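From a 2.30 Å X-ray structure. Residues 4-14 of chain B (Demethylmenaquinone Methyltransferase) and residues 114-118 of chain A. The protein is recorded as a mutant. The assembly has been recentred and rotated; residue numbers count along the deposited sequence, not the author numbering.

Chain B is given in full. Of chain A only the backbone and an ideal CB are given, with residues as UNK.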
# COMPACT_ATOMS: atom_id res chain seq x y z
N ARG B 4 -9.02 19.19 11.36
CA ARG B 4 -9.11 18.01 10.51
C ARG B 4 -9.39 18.30 9.04
O ARG B 4 -10.16 19.19 8.71
CB ARG B 4 -10.21 17.08 11.02
CG ARG B 4 -9.95 16.49 12.39
CD ARG B 4 -11.16 15.69 12.82
NE ARG B 4 -11.06 15.25 14.20
CZ ARG B 4 -10.28 14.25 14.61
NH1 ARG B 4 -9.52 13.59 13.73
NH2 ARG B 4 -10.24 13.93 15.89
N THR B 5 -8.78 17.52 8.15
CA THR B 5 -9.00 17.71 6.73
C THR B 5 -10.48 17.48 6.41
O THR B 5 -11.03 18.14 5.55
CB THR B 5 -8.15 16.75 5.87
OG1 THR B 5 -8.35 15.40 6.32
CG2 THR B 5 -6.67 17.10 5.98
N THR B 6 -11.11 16.55 7.13
CA THR B 6 -12.51 16.24 6.90
C THR B 6 -13.46 17.39 7.26
O THR B 6 -14.36 17.72 6.48
CB THR B 6 -12.96 14.99 7.70
OG1 THR B 6 -12.69 15.18 9.09
CG2 THR B 6 -12.22 13.75 7.22
N ASP B 7 -13.25 17.99 8.43
CA ASP B 7 -14.08 19.09 8.91
C ASP B 7 -13.92 20.34 8.07
O ASP B 7 -14.89 21.06 7.81
CB ASP B 7 -13.75 19.43 10.37
CG ASP B 7 -14.09 18.32 11.33
OD1 ASP B 7 -14.80 17.37 10.93
OD2 ASP B 7 -13.66 18.40 12.50
N LEU B 8 -12.68 20.60 7.66
CA LEU B 8 -12.40 21.78 6.87
C LEU B 8 -12.90 21.59 5.45
O LEU B 8 -13.29 22.56 4.80
CB LEU B 8 -10.90 22.07 6.85
CG LEU B 8 -10.24 22.23 8.21
CD1 LEU B 8 -8.82 22.71 7.99
CD2 LEU B 8 -11.01 23.20 9.07
N SER B 9 -12.89 20.35 4.98
CA SER B 9 -13.38 20.06 3.63
C SER B 9 -14.86 20.38 3.60
O SER B 9 -15.37 20.94 2.63
CB SER B 9 -13.16 18.59 3.27
OG SER B 9 -13.58 18.33 1.94
N ASP B 10 -15.56 20.04 4.68
CA ASP B 10 -16.99 20.30 4.77
C ASP B 10 -17.22 21.80 4.80
O ASP B 10 -18.11 22.32 4.13
CB ASP B 10 -17.59 19.65 6.03
CG ASP B 10 -17.64 18.13 5.93
OD1 ASP B 10 -17.59 17.60 4.80
OD2 ASP B 10 -17.73 17.47 6.99
N LEU B 11 -16.39 22.49 5.58
CA LEU B 11 -16.48 23.94 5.74
C LEU B 11 -16.10 24.69 4.46
O LEU B 11 -16.72 25.70 4.13
CB LEU B 11 -15.61 24.39 6.91
CG LEU B 11 -15.82 25.82 7.42
CD1 LEU B 11 -17.27 26.01 7.83
CD2 LEU B 11 -14.88 26.08 8.58
N TYR B 12 -15.08 24.21 3.75
CA TYR B 12 -14.62 24.85 2.51
C TYR B 12 -14.78 23.89 1.33
O TYR B 12 -13.80 23.37 0.80
CB TYR B 12 -13.16 25.29 2.61
CG TYR B 12 -12.86 26.30 3.70
CD1 TYR B 12 -12.87 25.92 5.04
CD2 TYR B 12 -12.60 27.63 3.39
CE1 TYR B 12 -12.63 26.85 6.05
CE2 TYR B 12 -12.36 28.57 4.39
CZ TYR B 12 -12.38 28.17 5.72
OH TYR B 12 -12.18 29.09 6.72
N PRO B 13 -16.03 23.65 0.90
CA PRO B 13 -16.34 22.75 -0.22
C PRO B 13 -15.49 22.96 -1.47
O PRO B 13 -15.12 22.00 -2.13
CB PRO B 13 -17.82 23.01 -0.47
CG PRO B 13 -18.34 23.33 0.89
CD PRO B 13 -17.27 24.25 1.43
N GLU B 14 -15.19 24.22 -1.79
CA GLU B 14 -14.40 24.54 -2.98
C GLU B 14 -12.95 24.06 -2.93
O GLU B 14 -12.32 23.87 -3.97
CB GLU B 14 -14.43 26.06 -3.22
CG GLU B 14 -13.76 26.92 -2.14
CD GLU B 14 -12.23 26.87 -2.17
OE1 GLU B 14 -11.64 27.16 -3.23
OE2 GLU B 14 -11.63 26.54 -1.13
N UNK A 114 -10.07 9.59 2.19
CA UNK A 114 -10.04 10.84 1.45
C UNK A 114 -10.88 11.83 2.26
O UNK A 114 -11.83 11.43 2.94
CB UNK A 114 -10.56 10.67 0.02
N UNK A 115 -10.54 13.13 2.21
CA UNK A 115 -11.24 14.20 2.95
C UNK A 115 -12.64 14.63 2.54
O UNK A 115 -13.47 14.91 3.41
CB UNK A 115 -10.36 15.45 2.89
N UNK A 116 -12.90 14.71 1.24
CA UNK A 116 -14.21 15.17 0.76
C UNK A 116 -15.37 14.21 0.92
O UNK A 116 -15.25 13.02 0.66
CB UNK A 116 -14.10 15.52 -0.72
N UNK A 117 -16.51 14.77 1.33
CA UNK A 117 -17.72 13.99 1.49
C UNK A 117 -18.34 13.77 0.11
O UNK A 117 -18.07 14.53 -0.82
CB UNK A 117 -18.70 14.68 2.44
N UNK A 118 -19.15 12.73 -0.02
CA UNK A 118 -19.82 12.40 -1.27
C UNK A 118 -21.13 13.17 -1.41
O UNK A 118 -21.68 13.67 -0.43
CB UNK A 118 -20.08 10.89 -1.35

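Chain B presents one short helix, residues 5-11, held by i to i+4 backbone bonds such as S9(B) N to T5(B) O at 2.9 Å. Y12(B) leaves helical phi/psi, and beyond it P13(B) O accepts no backbone bond within the stretch.

Position 114 points its CA-to-CB bond away from chain B, and its ideal CB has nothing of chain B within 5.5 Å. With phi/psi of -151/149 it is extended, which suits beta-branched residues among others. The deposited residue is threonine, whose OG1 is hydrogen-bonded elsewhere in the structure.

Position 115 points toward the helix. Its ideal CB lies 3.8 Å from T5(B) O and 4.2 Å from S9(B) CB. The CA of 115 is 4.6 Å from T6(B) CA. So close an approach favours a compact side chain: alanine, serine or proline would be reasonable, and a phi of -71° is compatible with the proline ring. T5(B) O accepts the helix bond from S9(B) N, so a nonpolar group here leaves it with a partner. Proline is deposited. P115(A) CG packs 3.8 Å from T5(B) OG1, and P115(A) CB lies 4.3 Å from S9(B) CB; more of its surface is covered by chain B than that of any other of the five.

Position 116 directs CA-to-CB away overall, although the ideal CB is 3.9 Å from S9(B) OG. A short side chain would gain little beyond that touch; a long, flexible one could run past S9(B) to the carbonyl of P13(B), where a donor is wanted. Lysine or arginine would qualify; glutamine would reach at its limit. Lysine is deposited, with chi1 m and the remaining angles t. K116(A) CG passes 3.2 Å from S9(B) OG, and the extended chain brings K116(A) NZ to P13(B) O, donating a hydrogen bond of 2.9 Å.

Position 117 points toward chain B, its ideal CB 3.9 Å from D10(B) OD1. The negative charge invites lysine or arginine, while a small polar residue would also be tolerable. Lysine is deposited. K117(A) CD comes within 3.1 Å of D10(B) OD1, but K117(A) NZ stays 3.9 Å from that same OD1, a long salt bridge that is mainly electrostatic. The backbone is linked through a water: K117(A) N donates to it at 3.1 Å, and the water donates in turn to D10(B) OD1 at 2.9 Å and is also hydrogen-bonded to S9(B) OG at 2.7 Å.

Position 118 is out of reach, so chain B sets no preference; serine is deposited, its OG bonded elsewhere in the structure.

Chain A (114-118) TPKKS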
# COMPACT_ATOMS: atom_id res chain seq x y z
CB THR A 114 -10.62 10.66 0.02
OG1 THR A 114 -10.04 11.63 -0.86
CG2 THR A 114 -12.14 10.84 0.03
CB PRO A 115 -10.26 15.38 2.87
CG PRO A 115 -8.93 14.73 2.63
CD PRO A 115 -9.30 13.66 1.62
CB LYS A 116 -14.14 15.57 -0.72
CG LYS A 116 -13.50 16.91 -0.98
CD LYS A 116 -14.02 17.52 -2.26
CE LYS A 116 -13.62 18.98 -2.35
NZ LYS A 116 -14.22 19.66 -3.54
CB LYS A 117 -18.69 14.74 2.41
CG LYS A 117 -19.20 16.06 1.83
CD LYS A 117 -19.91 16.86 2.90
CE LYS A 117 -20.93 16.00 3.63
NZ LYS A 117 -21.30 16.57 4.95
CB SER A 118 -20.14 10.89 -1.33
OG SER A 118 -18.98 10.12 -1.53
O HOH W 1 -16.19 17.74 2.23
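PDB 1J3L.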